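Local coordinates for biotin binding protein A (PDB 2C1S) that binds biotin, as other members of the avidin family do, and is held here with biotin-d-sulfoxide in its pocket, at the interface of chains A and B. Residues are numbered along the deposited sequence; one frame, centred on the assembly and turned at random. Chains: chain A/B, Biotin binding protein A.

Contact 1: the interface of chains A and B. Residues chain A 71, 76-78; chain B 55, 65-66.
The turn that leads from strand 66-71 into strand 78-87 of one avidin-type subunit meets the segment before strand 66-71 of its neighbour, where A:Asp76, A:Ser77 and A:Thr78 face B:Gln55 and B:Thr65. The hydroxyl OG1 of B:Thr65 gives its hydrogen to the carbonyl A:Asp76 O at 2.7 Å, the hydroxyl oxygen standing 23° off the carbonyl plane. A second hydroxyl, A:Thr78 OG1, forms a hydrogen bond with the same B:Thr65 OG1 at 2.8 Å. B:Thr65 can reach both because chi1 of 58° sets OG1 between its backbone N and carbonyl carbon. Next along, the amide nitrogen NE2 of B:Gln55 donates to A:Ser77 O at 2.7 Å, a bent bond with 132° at the hydrogen. The amide carbon CD of B:Gln55 also rests against A:Gln71 CG at 3.8 Å, the two side chains running past each other in opposite directions. A water links B:Gln55 OE1 to the carboxylate oxygen A:Asp76 OD1. With an alanine in place of B:Gln55, A:Ser77 O would probably lose its cross-chain donor and A:Gln71 its packing partner. Each subunit is a beta-barrel of the avidin family, and here a strand connection of one barrel is set against the other barrel.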
loop_
_atom_site.group_PDB
_atom_site.type_symbol
_atom_site.label_atom_id
_atom_site.label_comp_id
_atom_site.label_asym_id
_atom_site.label_seq_id
_atom_site.Cartn_x
_atom_site.Cartn_y
_atom_site.Cartn_z
ATOM N N GLN A 71 1.887 -13.663 -13.423
ATOM C CA GLN A 71 0.634 -14.001 -14.096
ATOM C C GLN A 71 0.138 -15.365 -13.613
ATOM O O GLN A 71 0.477 -16.409 -14.193
ATOM C CB GLN A 71 0.888 -13.976 -15.609
ATOM C CG GLN A 71 -0.318 -14.135 -16.546
ATOM C CD GLN A 71 0.160 -14.593 -17.922
ATOM O OE1 GLN A 71 0.594 -15.733 -18.052
ATOM N NE2 GLN A 71 0.123 -13.692 -18.940
ATOM N N ASP A 76 -7.498 -15.299 -11.541
ATOM C CA ASP A 76 -7.698 -14.153 -12.434
ATOM C C ASP A 76 -6.967 -12.896 -11.991
ATOM O O ASP A 76 -6.999 -11.875 -12.660
ATOM C CB ASP A 76 -9.192 -13.898 -12.614
ATOM C CG ASP A 76 -9.904 -15.121 -13.150
ATOM O OD1 ASP A 76 -9.255 -15.835 -13.940
ATOM O OD2 ASP A 76 -11.068 -15.397 -12.773
ATOM N N SER A 77 -6.249 -13.009 -10.893
ATOM C CA SER A 77 -5.590 -11.869 -10.284
ATOM C C SER A 77 -4.172 -11.759 -10.852
ATOM O O SER A 77 -3.689 -12.674 -11.543
ATOM C CB SER A 77 -5.527 -12.132 -8.785
ATOM O OG SER A 77 -4.806 -13.334 -8.583
ATOM N N THR A 78 -3.498 -10.656 -10.540
ATOM C CA THR A 78 -2.126 -10.416 -10.964
ATOM C C THR A 78 -1.442 -9.822 -9.752
ATOM O O THR A 78 -2.041 -9.020 -9.041
ATOM C CB THR A 78 -2.028 -9.430 -12.156
ATOM O OG1 THR A 78 -2.563 -10.082 -13.322
ATOM C CG2 THR A 78 -0.609 -9.092 -12.461
ATOM N N GLN B 55 -3.248 -11.196 -17.899
ATOM C CA GLN B 55 -4.020 -12.428 -17.911
ATOM C C GLN B 55 -4.790 -12.561 -19.240
ATOM O O GLN B 55 -5.114 -11.565 -19.873
ATOM C CB GLN B 55 -4.974 -12.544 -16.721
ATOM C CG GLN B 55 -4.275 -12.598 -15.361
ATOM C CD GLN B 55 -3.798 -13.982 -14.979
ATOM O OE1 GLN B 55 -4.013 -14.980 -15.693
ATOM N NE2 GLN B 55 -3.172 -14.063 -13.832
ATOM N N THR B 65 -6.784 -8.734 -15.549
ATOM C CA THR B 65 -5.811 -7.948 -14.797
ATOM C C THR B 65 -4.434 -8.038 -15.465
ATOM O O THR B 65 -4.173 -8.962 -16.248
ATOM C CB THR B 65 -5.703 -8.421 -13.341
ATOM O OG1 THR B 65 -5.342 -9.808 -13.338
ATOM C CG2 THR B 65 -7.025 -8.198 -12.577
ATOM N N PHE B 66 -3.579 -7.050 -15.189
ATOM C CA PHE B 66 -2.240 -6.985 -15.729
ATOM C C PHE B 66 -1.324 -6.174 -14.818
ATOM O O PHE B 66 -1.791 -5.446 -13.937
ATOM C CB PHE B 66 -2.269 -6.322 -17.121
ATOM C CG PHE B 66 -2.743 -4.908 -17.109
ATOM C CD1 PHE B 66 -1.831 -3.863 -17.153
ATOM C CD2 PHE B 66 -4.129 -4.611 -17.127
ATOM C CE1 PHE B 66 -2.265 -2.517 -17.166
ATOM C CE2 PHE B 66 -4.573 -3.266 -17.130
ATOM C CZ PHE B 66 -3.649 -2.226 -17.167
HETATM O O HOH W 1 -7.822 -11.415 -15.178
HETATM O O HOH W 2 -7.008 -16.072 -15.662
#

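Contact 2: the interface of chains A and B. Residues chain A 82-83, 96-98; chain B 100, 102, 115.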
loop_
_atom_site.group_PDB
_atom_site.type_symbol
_atom_site.label_atom_id
_atom_site.label_comp_id
_atom_site.label_asym_id
_atom_site.label_seq_id
_atom_site.Cartn_x
_atom_site.Cartn_y
_atom_site.Cartn_z
ATOM N N VAL A 82 8.037 -5.551 -5.889
ATOM C CA VAL A 82 9.138 -4.626 -6.133
ATOM C C VAL A 82 10.088 -4.651 -4.932
ATOM O O VAL A 82 9.634 -4.761 -3.800
ATOM C CB VAL A 82 8.627 -3.209 -6.485
ATOM C CG1 VAL A 82 7.993 -2.481 -5.250
ATOM C CG2 VAL A 82 9.726 -2.409 -7.143
ATOM N N GLY A 83 11.402 -4.563 -5.165
ATOM C CA GLY A 83 12.316 -4.718 -4.033
ATOM C C GLY A 83 13.784 -4.421 -4.313
ATOM O O GLY A 83 14.151 -3.778 -5.299
ATOM N N GLU A 96 14.281 -7.967 -0.100
ATOM C CA GLU A 96 13.237 -7.285 0.682
ATOM C C GLU A 96 12.256 -6.796 -0.399
ATOM O O GLU A 96 12.655 -6.056 -1.288
ATOM C CB GLU A 96 13.813 -6.061 1.417
ATOM C CG GLU A 96 14.662 -6.356 2.679
ATOM C CD GLU A 96 13.850 -6.962 3.845
ATOM O OE1 GLU A 96 12.610 -6.857 3.878
ATOM O OE2 GLU A 96 14.463 -7.538 4.770
ATOM N N MET A 97 11.021 -7.282 -0.351
ATOM C CA MET A 97 10.055 -6.928 -1.386
ATOM C C MET A 97 8.722 -6.489 -0.799
ATOM O O MET A 97 8.322 -6.921 0.306
ATOM C CB MET A 97 9.784 -8.123 -2.299
ATOM C CG MET A 97 11.063 -8.702 -2.977
ATOM S SD MET A 97 10.742 -9.456 -4.553
ATOM C CE MET A 97 10.720 -7.964 -5.530
ATOM N N ALA A 98 8.023 -5.648 -1.571
ATOM C CA ALA A 98 6.641 -5.282 -1.275
ATOM C C ALA A 98 5.843 -5.684 -2.498
ATOM O O ALA A 98 6.361 -5.752 -3.614
ATOM C CB ALA A 98 6.482 -3.761 -1.016
ATOM N N LEU B 100 3.514 0.787 -6.737
ATOM C CA LEU B 100 4.512 0.914 -5.683
ATOM C C LEU B 100 5.801 1.426 -6.295
ATOM O O LEU B 100 6.235 0.911 -7.325
ATOM C CB LEU B 100 4.791 -0.446 -5.017
ATOM C CG LEU B 100 3.699 -1.180 -4.229
ATOM C CD1 LEU B 100 4.134 -2.621 -3.842
ATOM C CD2 LEU B 100 3.284 -0.373 -2.995
ATOM N N ARG B 102 9.668 1.938 -5.450
ATOM C CA ARG B 102 10.716 1.439 -4.526
ATOM C C ARG B 102 11.995 2.254 -4.749
ATOM O O ARG B 102 12.580 2.197 -5.838
ATOM C CB ARG B 102 11.027 -0.013 -4.824
ATOM C CG ARG B 102 12.052 -0.653 -3.864
ATOM C CD ARG B 102 11.287 -1.108 -2.706
ATOM N NE ARG B 102 12.045 -1.694 -1.605
ATOM C CZ ARG B 102 11.522 -2.634 -0.821
ATOM N NH1 ARG B 102 12.219 -3.106 0.192
ATOM N NH2 ARG B 102 10.290 -3.104 -1.071
ATOM N N THR B 115 9.374 2.377 0.229
ATOM C CA THR B 115 8.269 2.025 -0.707
ATOM C C THR B 115 7.130 2.996 -0.567
ATOM O O THR B 115 6.541 3.102 0.502
ATOM C CB THR B 115 7.729 0.595 -0.403
ATOM O OG1 THR B 115 8.822 -0.343 -0.518
ATOM C CG2 THR B 115 6.656 0.191 -1.384
#
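B:Arg102 reaches across from strand 93-102 of its own chain and buries 64 Å² against strands 78-87 and 93-102 of chain A, where A:Ala98 and A:Val82 bury the most surface in return. Its chain leaves with CG opposite the backbone N (chi1 -177°) and bends at chi2 (85°), which lays the guanidinium over the backbone of A:Gly83. The CA of that glycine sits 3.7 Å above the guanidinium plane, towards the rim of one face. Beyond it, NH2 lies 3.3 Å from A:Val82 O and close to A:Ala98 N, and NH1 lies 3.3 Å from A:Glu96 O. The carboxylate oxygen A:Glu96 OE1 is 5.3 Å from B:Arg102 NH1, so any attraction between the opposite charges would act without contact. Nearer the backbone the contact turns apolar. A:Val82 divides its two methyls: CG2 packs on B:Arg102 CB at 3.6 Å, while CG1 meets B:Leu100 CB at 3.8 Å. The methyl CB of A:Ala98 has B:Leu100 CD1 at 3.8 Å and B:Thr115 CG2 at 4.0 Å, so leucine and threonine both lie against this small side chain. This mixed patch, an arginine laid across the neighbour's strands beside a few methyl contacts, probably helps hold two subunits together in the tetramer typical of avidins.

Contact 3: the interface of chains A and B. Residues chain A 76-77, 102-105; chain B 65, 84.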
loop_
_atom_site.group_PDB
_atom_site.type_symbol
_atom_site.label_atom_id
_atom_site.label_comp_id
_atom_site.label_asym_id
_atom_site.label_seq_id
_atom_site.Cartn_x
_atom_site.Cartn_y
_atom_site.Cartn_z
ATOM N N ASP A 76 -7.498 -15.299 -11.541
ATOM C CA ASP A 76 -7.698 -14.153 -12.434
ATOM C C ASP A 76 -6.967 -12.896 -11.991
ATOM O O ASP A 76 -6.999 -11.875 -12.660
ATOM C CB ASP A 76 -9.192 -13.898 -12.614
ATOM C CG ASP A 76 -9.904 -15.121 -13.150
ATOM O OD1 ASP A 76 -9.255 -15.835 -13.940
ATOM O OD2 ASP A 76 -11.068 -15.397 -12.773
ATOM N N SER A 77 -6.249 -13.009 -10.893
ATOM C CA SER A 77 -5.590 -11.869 -10.284
ATOM C C SER A 77 -4.172 -11.759 -10.852
ATOM O O SER A 77 -3.689 -12.674 -11.543
ATOM C CB SER A 77 -5.527 -12.132 -8.785
ATOM O OG SER A 77 -4.806 -13.334 -8.583
ATOM N N ARG A 102 -3.742 -7.725 -7.299
ATOM C CA ARG A 102 -4.927 -7.091 -7.927
ATOM C C ARG A 102 -5.913 -8.191 -8.333
ATOM O O ARG A 102 -5.591 -9.020 -9.194
ATOM C CB ARG A 102 -4.519 -6.342 -9.178
ATOM C CG ARG A 102 -5.669 -5.579 -9.866
ATOM C CD ARG A 102 -5.759 -4.289 -9.186
ATOM N NE ARG A 102 -6.832 -3.395 -9.608
ATOM C CZ ARG A 102 -6.702 -2.072 -9.548
ATOM N NH1 ARG A 102 -7.709 -1.297 -9.893
ATOM N NH2 ARG A 102 -5.542 -1.532 -9.144
ATOM N N GLU A 103 -7.080 -8.183 -7.707
ATOM C CA GLU A 103 -8.231 -8.973 -8.159
ATOM C C GLU A 103 -8.892 -8.429 -9.430
ATOM O O GLU A 103 -9.034 -7.210 -9.606
ATOM C CB GLU A 103 -9.305 -8.913 -7.081
ATOM C CG GLU A 103 -9.346 -10.083 -6.160
ATOM C CD GLU A 103 -10.564 -10.037 -5.270
ATOM O OE1 GLU A 103 -11.658 -9.665 -5.767
ATOM O OE2 GLU A 103 -10.425 -10.374 -4.076
ATOM N N GLU A 104 -9.370 -9.344 -10.283
ATOM C CA GLU A 104 -10.234 -8.948 -11.386
ATOM C C GLU A 104 -11.645 -8.656 -10.835
ATOM O O GLU A 104 -12.241 -9.496 -10.168
ATOM C CB GLU A 104 -10.257 -10.046 -12.454
ATOM C CG GLU A 104 -10.990 -9.605 -13.675
ATOM C CD GLU A 104 -11.380 -10.780 -14.556
ATOM O OE1 GLU A 104 -10.529 -11.233 -15.332
ATOM O OE2 GLU A 104 -12.547 -11.238 -14.451
ATOM N N VAL A 105 -12.172 -7.454 -11.046
ATOM C CA VAL A 105 -13.491 -7.153 -10.466
ATOM C C VAL A 105 -14.562 -6.994 -11.550
ATOM O O VAL A 105 -14.217 -6.660 -12.686
ATOM C CB VAL A 105 -13.455 -5.939 -9.532
ATOM C CG1 VAL A 105 -12.684 -6.296 -8.239
ATOM C CG2 VAL A 105 -12.916 -4.723 -10.245
ATOM N N THR B 65 -6.784 -8.734 -15.549
ATOM C CA THR B 65 -5.811 -7.948 -14.797
ATOM C C THR B 65 -4.434 -8.038 -15.465
ATOM O O THR B 65 -4.173 -8.962 -16.248
ATOM C CB THR B 65 -5.703 -8.421 -13.341
ATOM O OG1 THR B 65 -5.342 -9.808 -13.338
ATOM C CG2 THR B 65 -7.025 -8.198 -12.577
ATOM N N GLN B 84 -6.487 -3.017 -14.081
ATOM C CA GLN B 84 -7.508 -3.625 -14.911
ATOM C C GLN B 84 -8.113 -2.484 -15.723
ATOM O O GLN B 84 -8.266 -1.367 -15.233
ATOM C CB GLN B 84 -8.580 -4.276 -14.043
ATOM C CG GLN B 84 -9.668 -5.118 -14.784
ATOM C CD GLN B 84 -10.695 -5.745 -13.832
ATOM O OE1 GLN B 84 -10.584 -5.661 -12.597
ATOM N NE2 GLN B 84 -11.716 -6.387 -14.408
HETATM O O HOH W 3 -7.822 -11.415 -15.178
HETATM O O HOH W 4 -9.111 -4.780 -10.551
#
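At the edge of the A:Arg102 guanidinium, in its plane, sits a water bound by NE that crosses the contact to B:Gln84 OE1 and also reaches A:Glu103 O, tying the arginine indirectly to the glutamine. The second flat group, the side-chain amide of B:Gln84, has its plane 45° from that of the A:Glu104 carboxylate. A:Glu104 crosses B:Gln84 at about a right angle, bringing its CG to 3.4 Å from the amide nitrogen NE2. Of the direct bonds, A:Val105 N gives its hydrogen to B:Gln84 OE1 at 2.9 Å, nearly straight (172° at the hydrogen), on a lone pair in the carbonyl plane. In return B:Gln84 NE2 donates to A:Val105 O at 3.0 Å, again on a lone pair, though that oxygen lies 21° out of the glutamine's amide plane. This two-way pairing would hold the amide against turning over, and the extended chain of B:Gln84 carries it from strand 78-87 to the segment that follows strand 93-102 of the other subunit. A side-chain amide thus reads a backbone N-H and C=O, which probably steadies that segment at the subunit interface. B:Thr65 adds its methyl: CG2 packs on A:Glu104 CA at 3.5 Å and on A:Arg102 CG at 4.0 Å. Another water bridges A:Asp76 O, the carboxylate oxygen A:Glu104 OE1 and B:Thr65 N, lying 2.9 Å from that backbone nitrogen.

Contacts 1 and 3 are neighbours, the centres of their C-alpha atoms about 5 Å apart, and they share A:Asp76, A:Ser77 and B:Thr65; the threonine's hydroxyl bond is common to both, while its methyl packs mainly in contact 3. Contact 2 is separate, its C-alpha centre about 19 Å from that of contact 1 and about 20 Å from that of contact 3. Strand 78-87 nevertheless contributes to all three and strand 93-102 to contacts 2 and 3, with B:Arg102 serving contact 2 and A:Arg102 contact 3. Two-fold symmetry doubles each patch, so the subunits are gripped at separate points by bonds and by packing.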